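Pyrroline-5-carboxylate reductase catalytic N-terminal domain-containing protein (PDB 4HUJ) is of unknown function but probably acts as an oxidoreductase that binds a dinucleotide cofactor through a Rossmann-type domain. Local coordinates at residues A142-K146 / G173-N179; P90-I94 / D111-A115; S166-L171 / I186-A192. One frame throughout, in Å; residues are numbered along the deposited sequence.

Along the chain, contact 2 (90-94 with 111-115) closes before contact 1 (142-146 with 173-179) opens, while the segments of contact 1 and contact 3 (166-171 with 186-192) alternate. Contacts 1 and 3, centres about 16 Å apart, share helix 176-188, one at its beginning and the other at its end. Contact 2 sits in the loops after strands 84-88 and 108-111, its centre about 17 Å from that of contact 1 and about 21 Å from that of contact 3. Strands 84-88, 108-111, 143-147 and 166-173 are successive neighbours in one mixed sheet, so the probable nucleotide-binding half and the beta-alpha-beta unit of contact 3 share one framework.

Contact 1. Residues A142-K146 / G173-N179; sequences AKVVK and GNHSDAN
Lys143 runs obliquely over one face of the His175 imidazole, its CG 3.7 Å from the ring centroid in a CH-pi contact. With CG anti to the carbonyl carbon (chi1 -73°) and the chain extended beyond, the long aliphatic stem passes the ring and carries the ammonium to Asp177. There Lys143 NZ meets the syn lone pair of Asp177 OD2 at 2.7 Å in a salt bridge, the side chains crossing at about a right angle. In plane at the ring edge, a water accepts from Val144 N at 3.0 Å and also bonds His175 NE2. A second links Val144 O to Asn174 N; a third accepts from His175 N and lies within bonding reach of Val144 O and Asn179 OD1. At Gly173's backbone angles a side chain would jam against the preceding carbonyl. Against the lysine's root, small Ala178 touches Lys143 CB and Val145 CG2 with its CB, each at 3.8 Å. His175 is the N-cap of helix 176-188, and Asp177 and Ala178 lie in its first turn; the strand therefore packs on the helix start. Helix 131-138 packs against Val144, strand 108-111 hydrogen-bonds to Lys143 and Val145, and Leu171 of strand 166-173 touches Val145.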
ATOM      1  N   ALA A 142       6.625  13.361  -4.022  1.00 19.58           N
ATOM      2  CA  ALA A 142       5.462  12.481  -3.909  1.00 18.36           C
ATOM      3  C   ALA A 142       4.547  12.929  -2.781  1.00 17.61           C
ATOM      4  O   ALA A 142       5.011  13.452  -1.764  1.00 18.07           O
ATOM      5  CB  ALA A 142       5.898  11.039  -3.679  1.00 18.70           C
ATOM      6  N   LYS A 143       3.245  12.739  -2.971  1.00 16.53           N
ATOM      7  CA  LYS A 143       2.289  12.879  -1.881  1.00 15.42           C
ATOM      8  C   LYS A 143       2.126  11.489  -1.256  1.00 14.64           C
ATOM      9  O   LYS A 143       1.716  10.547  -1.930  1.00 14.44           O
ATOM     10  CB  LYS A 143       0.956  13.432  -2.388  1.00 15.98           C
ATOM     11  CG  LYS A 143       1.005  14.924  -2.746  1.00 16.92           C
ATOM     12  CD  LYS A 143      -0.305  15.408  -3.361  1.00 20.42           C
ATOM     13  CE  LYS A 143      -0.175  16.861  -3.791  1.00 23.18           C
ATOM     14  NZ  LYS A 143      -1.365  17.361  -4.553  1.00 24.53           N
ATOM     15  N   VAL A 144       2.490  11.366   0.019  1.00 13.71           N
ATOM     16  CA  VAL A 144       2.506  10.064   0.694  1.00 12.80           C
ATOM     17  C   VAL A 144       1.250   9.849   1.533  1.00 12.06           C
ATOM     18  O   VAL A 144       0.822  10.739   2.265  1.00 12.49           O
ATOM     19  CB  VAL A 144       3.780   9.886   1.567  1.00 13.02           C
ATOM     20  CG1 VAL A 144       3.741   8.570   2.366  1.00 13.06           C
ATOM     21  CG2 VAL A 144       5.032   9.930   0.686  1.00 13.71           C
ATOM     22  N   VAL A 145       0.657   8.665   1.390  1.00 10.83           N
ATOM     23  CA  VAL A 145      -0.477   8.240   2.217  1.00 10.15           C
ATOM     24  C   VAL A 145      -0.045   6.976   2.952  1.00  9.52           C
ATOM     25  O   VAL A 145       0.538   6.085   2.342  1.00  9.46           O
ATOM     26  CB  VAL A 145      -1.726   7.943   1.354  1.00 10.20           C
ATOM     27  CG1 VAL A 145      -2.877   7.380   2.203  1.00 10.98           C
ATOM     28  CG2 VAL A 145      -2.179   9.190   0.615  1.00  9.66           C
ATOM     29  N   LYS A 146      -0.329   6.904   4.253  1.00  9.11           N
ATOM     30  CA  LYS A 146      -0.067   5.696   5.042  1.00  9.16           C
ATOM     31  C   LYS A 146      -1.337   4.850   5.044  1.00  9.18           C
ATOM     32  O   LYS A 146      -2.372   5.283   5.547  1.00  9.53           O
ATOM     33  CB  LYS A 146       0.332   6.077   6.478  1.00  9.01           C
ATOM     34  CG  LYS A 146       0.782   4.897   7.348  1.00  8.72           C
ATOM     35  CD  LYS A 146       1.102   5.357   8.762  1.00  9.57           C
ATOM     36  CE  LYS A 146       1.591   4.198   9.627  1.00 10.86           C
ATOM     37  NZ  LYS A 146       2.946   3.757   9.174  1.00 10.62           N
ATOM     38  N   GLY A 173      -2.284  10.829   6.222  1.00 10.86           N
ATOM     39  CA  GLY A 173      -1.384  11.520   5.306  1.00 11.82           C
ATOM     40  C   GLY A 173      -1.597  13.018   5.359  1.00 12.78           C
ATOM     41  O   GLY A 173      -2.668  13.495   5.755  1.00 12.69           O
ATOM     42  N   ASN A 174      -0.575  13.759   4.942  1.00 13.54           N
ATOM     43  CA  ASN A 174      -0.572  15.213   5.087  1.00 14.63           C
ATOM     44  C   ASN A 174      -1.340  15.964   4.003  1.00 15.44           C
ATOM     45  O   ASN A 174      -1.674  17.146   4.172  1.00 15.94           O
ATOM     46  CB  ASN A 174       0.865  15.719   5.174  1.00 14.43           C
ATOM     47  CG  ASN A 174       1.604  15.174   6.372  1.00 15.65           C
ATOM     48  OD1 ASN A 174       1.000  14.802   7.383  1.00 15.86           O
ATOM     49  ND2 ASN A 174       2.925  15.114   6.269  1.00 17.05           N
ATOM     50  N   HIS A 175      -1.634  15.265   2.910  1.00 16.08           N
ATOM     51  CA  HIS A 175      -2.259  15.863   1.732  1.00 17.01           C
ATOM     52  C   HIS A 175      -3.686  15.347   1.558  1.00 17.29           C
ATOM     53  O   HIS A 175      -3.892  14.199   1.146  1.00 17.04           O
ATOM     54  CB  HIS A 175      -1.422  15.551   0.485  1.00 17.02           C
ATOM     55  CG  HIS A 175       0.038  15.836   0.654  1.00 18.84           C
ATOM     56  ND1 HIS A 175       0.574  17.095   0.488  1.00 21.09           N
ATOM     57  CD2 HIS A 175       1.074  15.026   0.981  1.00 20.04           C
ATOM     58  CE1 HIS A 175       1.877  17.049   0.707  1.00 21.43           C
ATOM     59  NE2 HIS A 175       2.206  15.805   1.007  1.00 20.97           N
ATOM     60  N   SER A 176      -4.671  16.194   1.862  1.00 17.66           N
ATOM     61  CA  SER A 176      -6.075  15.759   1.848  1.00 18.07           C
ATOM     62  C   SER A 176      -6.523  15.193   0.498  1.00 17.70           C
ATOM     63  O   SER A 176      -7.321  14.263   0.459  1.00 17.96           O
ATOM     64  CB  SER A 176      -7.020  16.879   2.299  1.00 18.52           C
ATOM     65  OG  SER A 176      -6.855  18.031   1.497  1.00 20.83           O
ATOM     66  N   ASP A 177      -6.003  15.738  -0.599  1.00 17.69           N
ATOM     67  CA  ASP A 177      -6.385  15.263  -1.923  1.00 17.66           C
ATOM     68  C   ASP A 177      -5.832  13.866  -2.206  1.00 16.77           C
ATOM     69  O   ASP A 177      -6.518  13.028  -2.785  1.00 16.41           O
ATOM     70  CB  ASP A 177      -5.992  16.262  -3.020  1.00 18.59           C
ATOM     71  CG  ASP A 177      -4.491  16.499  -3.101  1.00 20.87           C
ATOM     72  OD1 ASP A 177      -3.789  16.436  -2.071  1.00 22.76           O
ATOM     73  OD2 ASP A 177      -4.008  16.765  -4.218  1.00 26.02           O
ATOM     74  N   ALA A 178      -4.604  13.610  -1.768  1.00 16.13           N
ATOM     75  CA  ALA A 178      -4.023  12.276  -1.905  1.00 15.56           C
ATOM     76  C   ALA A 178      -4.779  11.276  -1.018  1.00 14.90           C
ATOM     77  O   ALA A 178      -5.103  10.172  -1.457  1.00 14.85           O
ATOM     78  CB  ALA A 178      -2.546  12.300  -1.570  1.00 15.65           C
ATOM     79  N   ASN A 179      -5.062  11.665   0.225  1.00 14.58           N
ATOM     80  CA  ASN A 179      -5.860  10.825   1.123  1.00 14.44           C
ATOM     81  C   ASN A 179      -7.195  10.441   0.487  1.00 14.94           C
ATOM     82  O   ASN A 179      -7.594   9.280   0.518  1.00 14.76           O
ATOM     83  CB  ASN A 179      -6.123  11.537   2.449  1.00 13.92           C
ATOM     84  CG  ASN A 179      -4.892  11.605   3.343  1.00 13.68           C
ATOM     85  OD1 ASN A 179      -3.759  11.459   2.890  1.00 12.69           O
ATOM     86  ND2 ASN A 179      -5.121  11.835   4.628  1.00 13.88           N
TER
HETATM   87  O   HOH W   1       4.058  13.591   1.253  1.00 18.28           O
HETATM   88  O   HOH W   2      -1.290  12.546   1.920  1.00 13.73           O
HETATM   89  O   HOH W   3       1.785  12.596   3.924  1.00 14.61           O

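Contact 2. Residues P90-I94 / D111-A115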
ATOM      1  N   PRO A  90       9.174  -5.026   2.427  1.00 13.68           N
ATOM      2  CA  PRO A  90       9.704  -4.793   3.775  1.00 13.48           C
ATOM      3  C   PRO A  90      10.229  -3.369   3.925  1.00 13.26           C
ATOM      4  O   PRO A  90      10.756  -2.793   2.973  1.00 13.06           O
ATOM      5  CB  PRO A  90      10.841  -5.816   3.880  1.00 13.43           C
ATOM      6  CG  PRO A  90      10.398  -6.935   2.974  1.00 13.49           C
ATOM      7  CD  PRO A  90       9.787  -6.213   1.797  1.00 13.92           C
ATOM      8  N   TYR A  91      10.066  -2.804   5.114  1.00 13.24           N
ATOM      9  CA  TYR A  91      10.518  -1.443   5.392  1.00 13.32           C
ATOM     10  C   TYR A  91      11.972  -1.202   4.951  1.00 14.08           C
ATOM     11  O   TYR A  91      12.283  -0.178   4.328  1.00 14.19           O
ATOM     12  CB  TYR A  91      10.322  -1.134   6.885  1.00 12.81           C
ATOM     13  CG  TYR A  91      10.783   0.239   7.297  1.00 11.89           C
ATOM     14  CD1 TYR A  91      10.017   1.371   7.014  1.00 11.78           C
ATOM     15  CD2 TYR A  91      11.987   0.405   7.969  1.00 10.92           C
ATOM     16  CE1 TYR A  91      10.446   2.635   7.393  1.00 12.13           C
ATOM     17  CE2 TYR A  91      12.429   1.664   8.353  1.00 11.01           C
ATOM     18  CZ  TYR A  91      11.658   2.773   8.061  1.00 12.08           C
ATOM     19  OH  TYR A  91      12.100   4.022   8.455  1.00 12.87           O
ATOM     20  N   ASP A  92      12.848  -2.154   5.258  1.00 15.29           N
ATOM     21  CA  ASP A  92      14.265  -2.053   4.897  1.00 16.58           C
ATOM     22  C   ASP A  92      14.553  -2.133   3.390  1.00 16.72           C
ATOM     23  O   ASP A  92      15.661  -1.788   2.953  1.00 17.59           O
ATOM     24  CB  ASP A  92      15.073  -3.118   5.634  1.00 16.91           C
ATOM     25  CG  ASP A  92      15.262  -2.792   7.097  1.00 18.75           C
ATOM     26  OD1 ASP A  92      15.642  -1.646   7.413  1.00 22.58           O
ATOM     27  OD2 ASP A  92      15.046  -3.691   7.927  1.00 21.74           O
ATOM     28  N   SER A  93      13.572  -2.591   2.614  1.00 16.66           N
ATOM     29  CA  SER A  93      13.704  -2.698   1.158  1.00 16.87           C
ATOM     30  C   SER A  93      13.377  -1.393   0.435  1.00 17.15           C
ATOM     31  O   SER A  93      13.724  -1.228  -0.740  1.00 17.18           O
ATOM     32  CB  SER A  93      12.788  -3.802   0.611  1.00 16.73           C
ATOM     33  OG  SER A  93      13.215  -5.085   1.025  1.00 17.34           O
ATOM     34  N   ILE A  94      12.705  -0.474   1.125  1.00 17.27           N
ATOM     35  CA  ILE A  94      12.156   0.715   0.467  1.00 17.95           C
ATOM     36  C   ILE A  94      13.226   1.607  -0.169  1.00 18.78           C
ATOM     37  O   ILE A  94      13.128   1.927  -1.358  1.00 18.88           O
ATOM     38  CB  ILE A  94      11.216   1.525   1.407  1.00 17.80           C
ATOM     39  CG1 ILE A  94       9.957   0.707   1.711  1.00 17.41           C
ATOM     40  CG2 ILE A  94      10.816   2.847   0.767  1.00 17.47           C
ATOM     41  CD1 ILE A  94       9.015   1.350   2.753  1.00 16.42           C
ATOM     42  N   ASP A 111       2.528   4.203   1.642  1.00 11.67           N
ATOM     43  CA  ASP A 111       3.416   3.439   2.524  1.00 11.22           C
ATOM     44  C   ASP A 111       2.611   2.382   3.283  1.00 10.93           C
ATOM     45  O   ASP A 111       1.869   2.705   4.210  1.00 11.27           O
ATOM     46  CB  ASP A 111       4.145   4.381   3.490  1.00 11.45           C
ATOM     47  CG  ASP A 111       5.096   3.649   4.432  1.00 12.19           C
ATOM     48  OD1 ASP A 111       5.424   2.464   4.189  1.00 12.41           O
ATOM     49  OD2 ASP A 111       5.531   4.266   5.421  1.00 12.58           O
ATOM     50  N   ALA A 112       2.752   1.122   2.872  1.00 10.65           N
ATOM     51  CA  ALA A 112       2.079   0.005   3.530  1.00 10.88           C
ATOM     52  C   ALA A 112       3.006  -0.772   4.474  1.00 11.05           C
ATOM     53  O   ALA A 112       2.620  -1.821   4.997  1.00 11.79           O
ATOM     54  CB  ALA A 112       1.461  -0.932   2.494  1.00 11.11           C
ATOM     55  N   SER A 113       4.216  -0.251   4.691  1.00 10.92           N
ATOM     56  CA  SER A 113       5.242  -0.964   5.460  1.00 10.92           C
ATOM     57  C   SER A 113       5.147  -0.690   6.958  1.00 10.69           C
ATOM     58  O   SER A 113       4.637   0.349   7.377  1.00 10.95           O
ATOM     59  CB  SER A 113       6.645  -0.578   4.972  1.00 10.88           C
ATOM     60  OG  SER A 113       7.030   0.706   5.463  1.00 12.54           O
ATOM     61  N   ASN A 114       5.673  -1.624   7.748  1.00 10.26           N
ATOM     62  CA  ASN A 114       5.837  -1.436   9.187  1.00 10.13           C
ATOM     63  C   ASN A 114       7.303  -1.603   9.557  1.00 10.38           C
ATOM     64  O   ASN A 114       7.935  -2.578   9.140  1.00 10.55           O
ATOM     65  CB  ASN A 114       4.995  -2.449   9.953  1.00  9.83           C
ATOM     66  CG  ASN A 114       3.510  -2.241   9.745  1.00 10.45           C
ATOM     67  OD1 ASN A 114       2.803  -3.138   9.263  1.00 13.07           O
ATOM     68  ND2 ASN A 114       3.031  -1.056  10.083  1.00  6.17           N
ATOM     69  N   ALA A 115       7.840  -0.654  10.323  1.00 10.69           N
ATOM     70  CA  ALA A 115       9.236  -0.711  10.738  1.00 11.17           C
ATOM     71  C   ALA A 115       9.341  -1.560  11.996  1.00 11.03           C
ATOM     72  O   ALA A 115       9.034  -1.106  13.099  1.00 11.62           O
ATOM     73  CB  ALA A 115       9.798   0.690  10.959  1.00 11.06           C
TER
HETATM   74  O   HOH W   4       8.929  -4.457   7.321  1.00 14.07           O
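A methyl group placed squarely over an aromatic ring is the striking feature here: Ala115 CB stands above the centre of the Tyr91 ring, 3.7 Å from its centroid and only 9° off the normal, a CH-pi contact. The two segments are the loops after the parallel strands 84-88 and 108-111 of what is probably a Rossmann-type dinucleotide-binding fold, a place where loops of such folds commonly line the cofactor site. Tyr91 reaches across because its CG is anti to the backbone N (chi1 179°), which turns the ring toward the facing loop. A broad, flat ring suits this place, since its face takes the methyl while its edge meets Ser113 OG, lying near the ring plane 3.4 Å from Tyr91 CD1. Alanine presents a compact group that can approach the face closely. Helix 131-138 also borders the tyrosine, through Ile134 and Val135.

Ile94, at the start of helix 94-98, extends CD1 toward the same serine, and Ile94 CD1 is also 4.0 Å from Asp111 OD1. The backbones are joined through a water that accepts from Tyr91 N and donates to Asn114 O.

On the other loop, Asp111 shapes the chain in an Asx turn. Its second oxygen, OD2, is hydrogen-bonded to Thr132. Two donors from one residue grip OD1: Ser113 N approaches from above the carboxylate plane at 3.0 Å, whereas Ser113 OG donates to the syn lone pair of Asp111 OD1 at 2.7 Å.

Contact 3. Residues S166-L171 / I186-A192; sequences SRVLFL and ISSLGFA
Parallel pairing joins strand 166-173 to the start of the strand that follows helix 176-188, Val168 bridging with Ala192, which bonds through both its N and its O to the residues on either side of Val168: Ala192 N to Arg167 O at 2.8 Å, nearly straight at 173°, and Leu169 N to Ala192 O at 2.9 Å. Gly190 turns the chain out of the helix. Its positive phi ends the helix in a Schellman motif, a conformation in which a side chain would be jammed against the preceding carbonyl.

Phe191, just after it, sets its ring beside the strand. Leu169 CD1 covers one face, displaced toward the rim, and comes to 3.6 Å from Phe191 CG, a CH-pi contact. Leu169 CG is anti to the carbonyl carbon (chi1 -81°), which directs its branched end to this face. The aliphatic part of Arg167 passes obliquely by the ring, Arg167 CB 3.7 Å from Phe191 CD2, before the chain bends at chi2 and chi3 and carries the guanidinium away. Without the ring, as with an alanine here, Leu169 CD1 and the Arg167 stem would lose their shared partner, which is likely to open a gap beside the strand.

Toward the Leu171 end of the strand, Ile186 on the last helical turn fits against alternate strand residues, its CG2 4.0 Å from Leu169 CB and its CD1 4.1 Å from Leu171 CD2. Ala192 is small, which suits a methyl set close to the strand backbone: Ala192 CB is 3.9 Å from Ser166 O. Leu156 of helix 153-156 adds cover to both Leu169 and Phe191.

Main-chain bonds thus set the register of the two parallel strands of this beta-alpha-beta unit, while mainly aliphatic and aromatic packing holds the helix end against the sheet.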
ATOM      1  N   SER A 166     -18.354  -3.762   6.226  1.00 21.76           N
ATOM      2  CA  SER A 166     -17.168  -3.846   5.381  1.00 20.22           C
ATOM      3  C   SER A 166     -15.918  -3.689   6.232  1.00 18.52           C
ATOM      4  O   SER A 166     -15.884  -2.856   7.138  1.00 17.38           O
ATOM      5  CB  SER A 166     -17.199  -2.769   4.298  1.00 20.79           C
ATOM      6  OG  SER A 166     -18.307  -2.965   3.433  1.00 22.83           O
ATOM      7  N   ARG A 167     -14.904  -4.493   5.925  1.00 16.53           N
ATOM      8  CA  ARG A 167     -13.624  -4.460   6.632  1.00 15.23           C
ATOM      9  C   ARG A 167     -13.014  -3.058   6.591  1.00 14.28           C
ATOM     10  O   ARG A 167     -12.932  -2.437   5.532  1.00 14.15           O
ATOM     11  CB  ARG A 167     -12.663  -5.492   6.027  1.00 14.85           C
ATOM     12  CG  ARG A 167     -11.304  -5.625   6.735  1.00 14.67           C
ATOM     13  CD  ARG A 167     -11.466  -6.058   8.201  1.00 13.81           C
ATOM     14  NE  ARG A 167     -12.006  -7.416   8.335  1.00 15.03           N
ATOM     15  CZ  ARG A 167     -12.735  -7.841   9.370  1.00 16.08           C
ATOM     16  NH1 ARG A 167     -13.046  -7.020  10.368  1.00 14.75           N
ATOM     17  NH2 ARG A 167     -13.166  -9.097   9.407  1.00 16.22           N
ATOM     18  N   VAL A 168     -12.577  -2.575   7.753  1.00 13.33           N
ATOM     19  CA  VAL A 168     -12.051  -1.221   7.876  1.00 12.42           C
ATOM     20  C   VAL A 168     -10.564  -1.158   7.558  1.00 12.04           C
ATOM     21  O   VAL A 168      -9.770  -1.948   8.087  1.00 11.52           O
ATOM     22  CB  VAL A 168     -12.300  -0.639   9.293  1.00 12.34           C
ATOM     23  CG1 VAL A 168     -11.562   0.694   9.490  1.00 12.04           C
ATOM     24  CG2 VAL A 168     -13.793  -0.465   9.531  1.00 12.51           C
ATOM     25  N   LEU A 169     -10.212  -0.209   6.696  1.00 11.22           N
ATOM     26  CA  LEU A 169      -8.817   0.159   6.464  1.00 11.25           C
ATOM     27  C   LEU A 169      -8.613   1.610   6.861  1.00 10.81           C
ATOM     28  O   LEU A 169      -9.144   2.525   6.221  1.00 11.03           O
ATOM     29  CB  LEU A 169      -8.411  -0.059   5.000  1.00 11.41           C
ATOM     30  CG  LEU A 169      -8.056  -1.490   4.587  1.00 11.73           C
ATOM     31  CD1 LEU A 169      -7.811  -1.569   3.087  1.00 12.30           C
ATOM     32  CD2 LEU A 169      -6.839  -2.014   5.351  1.00 13.89           C
ATOM     33  N   PHE A 170      -7.859   1.821   7.933  1.00 10.48           N
ATOM     34  CA  PHE A 170      -7.443   3.167   8.317  1.00 10.40           C
ATOM     35  C   PHE A 170      -6.391   3.718   7.349  1.00 10.41           C
ATOM     36  O   PHE A 170      -5.567   2.973   6.811  1.00 11.34           O
ATOM     37  CB  PHE A 170      -6.912   3.184   9.759  1.00 10.27           C
ATOM     38  CG  PHE A 170      -7.951   2.836  10.786  1.00 10.36           C
ATOM     39  CD1 PHE A 170      -8.936   3.759  11.136  1.00 10.60           C
ATOM     40  CD2 PHE A 170      -7.962   1.576  11.389  1.00 11.56           C
ATOM     41  CE1 PHE A 170      -9.913   3.440  12.083  1.00 11.44           C
ATOM     42  CE2 PHE A 170      -8.936   1.243  12.342  1.00 11.89           C
ATOM     43  CZ  PHE A 170      -9.909   2.179  12.693  1.00 12.34           C
ATOM     44  N   LEU A 171      -6.442   5.024   7.107  1.00 10.12           N
ATOM     45  CA  LEU A 171      -5.406   5.700   6.316  1.00 10.03           C
ATOM     46  C   LEU A 171      -5.122   7.066   6.912  1.00  9.76           C
ATOM     47  O   LEU A 171      -5.895   7.568   7.726  1.00  9.90           O
ATOM     48  CB  LEU A 171      -5.805   5.829   4.838  1.00 10.01           C
ATOM     49  CG  LEU A 171      -6.921   6.825   4.489  1.00  9.99           C
ATOM     50  CD1 LEU A 171      -6.693   7.414   3.111  1.00 13.29           C
ATOM     51  CD2 LEU A 171      -8.295   6.156   4.569  1.00 12.47           C
ATOM     52  N   ILE A 186      -9.636   2.428  -1.761  1.00 14.27           N
ATOM     53  CA  ILE A 186     -10.034   1.536  -0.672  1.00 14.56           C
ATOM     54  C   ILE A 186     -11.515   1.165  -0.770  1.00 14.89           C
ATOM     55  O   ILE A 186     -11.877  -0.010  -0.659  1.00 14.82           O
ATOM     56  CB  ILE A 186      -9.673   2.147   0.709  1.00 14.55           C
ATOM     57  CG1 ILE A 186      -8.150   2.092   0.910  1.00 14.66           C
ATOM     58  CG2 ILE A 186     -10.404   1.425   1.845  1.00 14.69           C
ATOM     59  CD1 ILE A 186      -7.610   2.959   2.062  1.00 14.26           C
ATOM     60  N   SER A 187     -12.357   2.172  -1.005  1.00 15.51           N
ATOM     61  CA  SER A 187     -13.799   1.967  -1.179  1.00 16.31           C
ATOM     62  C   SER A 187     -14.104   1.099  -2.392  1.00 16.30           C
ATOM     63  O   SER A 187     -14.968   0.216  -2.330  1.00 16.41           O
ATOM     64  CB  SER A 187     -14.519   3.313  -1.313  1.00 16.31           C
ATOM     65  OG  SER A 187     -14.573   3.979  -0.065  1.00 19.12           O
ATOM     66  N   SER A 188     -13.382   1.346  -3.480  1.00 16.85           N
ATOM     67  CA  SER A 188     -13.553   0.595  -4.723  1.00 17.28           C
ATOM     68  C   SER A 188     -13.152  -0.865  -4.568  1.00 16.96           C
ATOM     69  O   SER A 188     -13.724  -1.738  -5.213  1.00 16.80           O
ATOM     70  CB  SER A 188     -12.769   1.242  -5.864  1.00 17.43           C
ATOM     71  OG  SER A 188     -13.357   2.476  -6.228  1.00 20.40           O
ATOM     72  N   LEU A 189     -12.162  -1.116  -3.710  1.00 16.53           N
ATOM     73  CA  LEU A 189     -11.739  -2.473  -3.374  1.00 16.43           C
ATOM     74  C   LEU A 189     -12.719  -3.197  -2.445  1.00 16.41           C
ATOM     75  O   LEU A 189     -12.549  -4.383  -2.176  1.00 16.83           O
ATOM     76  CB  LEU A 189     -10.336  -2.452  -2.745  1.00 16.03           C
ATOM     77  CG  LEU A 189      -9.152  -2.033  -3.622  1.00 15.93           C
ATOM     78  CD1 LEU A 189      -7.907  -1.868  -2.767  1.00 16.46           C
ATOM     79  CD2 LEU A 189      -8.891  -3.035  -4.740  1.00 16.14           C
ATOM     80  N   GLY A 190     -13.734  -2.485  -1.952  1.00 16.22           N
ATOM     81  CA  GLY A 190     -14.764  -3.077  -1.084  1.00 16.00           C
ATOM     82  C   GLY A 190     -14.568  -2.884   0.412  1.00 15.69           C
ATOM     83  O   GLY A 190     -15.383  -3.337   1.227  1.00 15.83           O
ATOM     84  N   PHE A 191     -13.477  -2.225   0.777  1.00 15.07           N
ATOM     85  CA  PHE A 191     -13.193  -1.903   2.174  1.00 14.24           C
ATOM     86  C   PHE A 191     -13.848  -0.586   2.576  1.00 14.22           C
ATOM     87  O   PHE A 191     -14.302   0.189   1.725  1.00 14.30           O
ATOM     88  CB  PHE A 191     -11.679  -1.820   2.398  1.00 13.62           C
ATOM     89  CG  PHE A 191     -10.964  -3.129   2.224  1.00 14.05           C
ATOM     90  CD1 PHE A 191     -10.590  -3.572   0.956  1.00 14.22           C
ATOM     91  CD2 PHE A 191     -10.636  -3.907   3.329  1.00 13.21           C
ATOM     92  CE1 PHE A 191      -9.916  -4.776   0.789  1.00 14.96           C
ATOM     93  CE2 PHE A 191      -9.960  -5.127   3.172  1.00 13.65           C
ATOM     94  CZ  PHE A 191      -9.603  -5.559   1.901  1.00 14.05           C
ATOM     95  N   ALA A 192     -13.887  -0.333   3.880  1.00 13.73           N
ATOM     96  CA  ALA A 192     -14.368   0.937   4.405  1.00 13.83           C
ATOM     97  C   ALA A 192     -13.164   1.782   4.824  1.00 13.53           C
ATOM     98  O   ALA A 192     -12.478   1.431   5.787  1.00 13.49           O
ATOM     99  CB  ALA A 192     -15.277   0.699   5.586  1.00 14.02           C
TER